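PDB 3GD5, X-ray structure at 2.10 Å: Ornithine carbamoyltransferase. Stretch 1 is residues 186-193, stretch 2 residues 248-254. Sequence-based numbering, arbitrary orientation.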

# COMPACT_ATOMS: atom_id res chain seq x y z
N VAL A 186 -8.60 -14.23 -38.79
CA VAL A 186 -8.72 -13.70 -37.45
C VAL A 186 -10.10 -13.11 -37.22
O VAL A 186 -10.49 -12.14 -37.87
N ALA A 187 -10.84 -13.73 -36.30
CA ALA A 187 -12.18 -13.29 -35.97
C ALA A 187 -12.21 -12.58 -34.62
O ALA A 187 -11.79 -13.13 -33.60
N THR A 188 -12.72 -11.35 -34.61
CA THR A 188 -12.81 -10.56 -33.39
C THR A 188 -14.07 -9.72 -33.39
O THR A 188 -14.72 -9.56 -34.43
N PRO A 189 -14.44 -9.18 -32.23
CA PRO A 189 -15.64 -8.34 -32.21
C PRO A 189 -15.29 -7.09 -33.01
O PRO A 189 -14.12 -6.84 -33.31
N GLU A 190 -16.30 -6.30 -33.34
CA GLU A 190 -16.13 -5.08 -34.13
C GLU A 190 -15.03 -4.10 -33.70
O GLU A 190 -14.20 -3.70 -34.52
N GLY A 191 -15.02 -3.70 -32.43
CA GLY A 191 -14.01 -2.75 -32.01
C GLY A 191 -12.70 -3.32 -31.48
O GLY A 191 -11.86 -2.59 -30.97
N PHE A 192 -12.52 -4.63 -31.62
CA PHE A 192 -11.31 -5.25 -31.12
C PHE A 192 -10.58 -5.99 -32.22
O PHE A 192 -10.10 -7.10 -32.01
N THR A 193 -10.48 -5.37 -33.39
CA THR A 193 -9.80 -5.98 -34.52
C THR A 193 -8.30 -5.73 -34.44
O THR A 193 -7.84 -4.85 -33.71
N GLN A 248 -21.01 -10.02 -23.14
CA GLN A 248 -21.90 -9.83 -24.28
C GLN A 248 -21.15 -9.09 -25.38
O GLN A 248 -21.55 -8.01 -25.80
N LEU A 249 -20.06 -9.69 -25.86
CA LEU A 249 -19.25 -9.08 -26.90
C LEU A 249 -18.16 -10.05 -27.35
O LEU A 249 -17.86 -10.16 -28.54
N PHE A 250 -17.57 -10.74 -26.38
CA PHE A 250 -16.52 -11.72 -26.63
C PHE A 250 -17.10 -13.13 -26.50
O PHE A 250 -16.51 -14.10 -26.97
N GLU A 251 -18.25 -13.20 -25.85
CA GLU A 251 -18.96 -14.45 -25.59
C GLU A 251 -18.98 -15.46 -26.74
O GLU A 251 -18.65 -16.63 -26.55
N GLN A 252 -19.36 -15.01 -27.93
CA GLN A 252 -19.45 -15.88 -29.11
C GLN A 252 -18.09 -16.31 -29.67
O GLN A 252 -18.02 -17.16 -30.56
N TYR A 253 -17.03 -15.72 -29.14
CA TYR A 253 -15.67 -16.02 -29.59
C TYR A 253 -14.98 -17.02 -28.67
O TYR A 253 -13.83 -16.82 -28.26
N GLN A 254 -15.69 -18.08 -28.35
CA GLN A 254 -15.16 -19.11 -27.48
C GLN A 254 -14.87 -20.35 -28.30
O GLN A 254 -15.66 -20.73 -29.16

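The bump at the centre of this contact is P189, and the hollow that receives it is built by three residues of the second stretch: L249, F250 and Y253. Its CA-to-CB bond runs sideways to the other stretch, yet no residue here has more of its surface covered by the opposite side. The ring, puckered C-gamma exo, meets both aromatic rings through CG and CD. CG lies over one face of the F250 ring, 4.1 Å from P189 CG to the F250 ring centroid and 16° off the normal; CD lies over one face of Y253, 4.0 Å from P189 CD to the Y253 ring centroid and 13° off the normal, and P189 CG comes within 3.5 Å of Y253 CE2. Both are CH-pi contacts, in which C-H groups, CD the one next to the proline nitrogen, rest on the electron-rich aromatic faces. P189 CB meets L249 CD1 at 3.6 Å, and the backbone of the same leucine closes the pocket, with P189 CG 3.1 Å from L249 O, a tight fit.

The walls reach their places by different routes. Y253 points toward the first stretch from CA to CB and, with chi1 m and chi2 near -91°, lays its ring along the chain from A187 to P189. A187 borders the ring, its CB 4.2 Å from Y253 CE1 and its carbonyl O 3.7 Å from Y253 CD1. F250 starts out sideways, and its chi1 of -91°, between the usual wells, brings the end of the ring nearer. L249 also starts sideways; chi1 t and chi2 p carry its methyls inward.

F192 supplies a second bump beside the proline. A type I turn from P189 to F192, held by F192 N to P189 O at 3.2 Å, brings the two residues round so that both side chains meet the second stretch. F192 points toward it with chi1 m. The edge of F250 is directed at the face of F192, centroids 5.0 Å apart and planes at 71°, with F192 CD2 3.6 Å from F250 CZ. F250 thus serves two neighbours, its face covered by P189 and its edge spent on F192. L249 CD2 packs against F192 CE1 at 3.5 Å, so the leucine touches both bumps.

The second stretch has a matching type I turn, F250 to Y253, closed by Y253 N to F250 O at 2.8 Å; it places the two aromatic residues that form the corner while E251 and Q252, between them, make no contact across.

Polar chemistry contributes little across the contact: no hydrogen bond joins the stretches. Y253 OH comes within 3.1 Å of T188 O but finds its hydrogen bond elsewhere in the structure. T188 turns away, chi1 p, and its OG1 donates to P189 O at 2.8 Å, the same oxygen that accepts F192 N in the turn. The rule to read here is one of shape: a proline ring seated in the corner of two aromatic faces, with paired turns setting the bumps and the walls.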

# COMPACT_ATOMS: atom_id res chain seq x y z
CB VAL A 186 -7.66 -12.61 -37.18
CG1 VAL A 186 -7.67 -11.59 -38.31
CG2 VAL A 186 -7.93 -11.92 -35.85
CB ALA A 187 -13.13 -14.49 -35.96
CB THR A 188 -11.65 -9.56 -33.28
OG1 THR A 188 -11.96 -8.40 -34.07
CG2 THR A 188 -10.36 -10.17 -33.76
CB PRO A 189 -15.84 -8.06 -30.72
CG PRO A 189 -15.29 -9.28 -30.07
CD PRO A 189 -14.02 -9.52 -30.86
CB GLU A 190 -17.46 -4.34 -34.22
CG GLU A 190 -17.43 -3.09 -35.07
CD GLU A 190 -18.81 -2.54 -35.30
OE1 GLU A 190 -19.64 -3.26 -35.89
OE2 GLU A 190 -19.08 -1.38 -34.88
CB PHE A 192 -11.64 -6.22 -29.98
CG PHE A 192 -12.34 -5.57 -28.81
CD1 PHE A 192 -13.65 -5.11 -28.94
CD2 PHE A 192 -11.69 -5.40 -27.60
CE1 PHE A 192 -14.30 -4.48 -27.89
CE2 PHE A 192 -12.32 -4.77 -26.53
CZ PHE A 192 -13.63 -4.30 -26.67
CB THR A 193 -10.33 -5.41 -35.86
OG1 THR A 193 -10.02 -4.02 -35.95
CG2 THR A 193 -11.84 -5.59 -35.96
CB GLN A 248 -23.12 -8.99 -23.87
CG GLN A 248 -24.05 -9.66 -22.85
CD GLN A 248 -24.85 -10.80 -23.45
OE1 GLN A 248 -25.64 -10.61 -24.37
NE2 GLN A 248 -24.65 -12.00 -22.92
CB LEU A 249 -18.61 -7.80 -26.37
CG LEU A 249 -17.73 -6.96 -27.30
CD1 LEU A 249 -18.46 -6.67 -28.60
CD2 LEU A 249 -17.37 -5.66 -26.59
CB PHE A 250 -15.40 -11.53 -25.62
CG PHE A 250 -14.32 -10.59 -26.07
CD1 PHE A 250 -13.38 -11.00 -27.01
CD2 PHE A 250 -14.25 -9.31 -25.56
CE1 PHE A 250 -12.37 -10.13 -27.43
CE2 PHE A 250 -13.25 -8.43 -25.97
CZ PHE A 250 -12.31 -8.84 -26.90
CB GLU A 251 -20.40 -14.12 -25.18
CG GLU A 251 -21.11 -15.21 -24.42
CD GLU A 251 -22.50 -14.77 -23.99
OE1 GLU A 251 -23.17 -15.54 -23.26
OE2 GLU A 251 -22.93 -13.66 -24.39
CB GLN A 252 -20.24 -15.17 -30.22
CG GLN A 252 -21.39 -14.31 -29.74
CD GLN A 252 -20.98 -12.88 -29.40
OE1 GLN A 252 -20.00 -12.65 -28.68
NE2 GLN A 252 -21.73 -11.91 -29.92
CB TYR A 253 -14.88 -14.72 -29.67
CG TYR A 253 -15.46 -13.76 -30.68
CD1 TYR A 253 -15.02 -13.77 -32.00
CD2 TYR A 253 -16.48 -12.89 -30.32
CE1 TYR A 253 -15.58 -12.92 -32.95
CE2 TYR A 253 -17.06 -12.04 -31.26
CZ TYR A 253 -16.60 -12.07 -32.57
OH TYR A 253 -17.18 -11.25 -33.52
CB GLN A 254 -16.20 -19.46 -26.42
CG GLN A 254 -15.76 -20.51 -25.42
CD GLN A 254 -16.92 -20.99 -24.56
OE1 GLN A 254 -17.76 -21.76 -25.02
NE2 GLN A 254 -16.97 -20.52 -23.32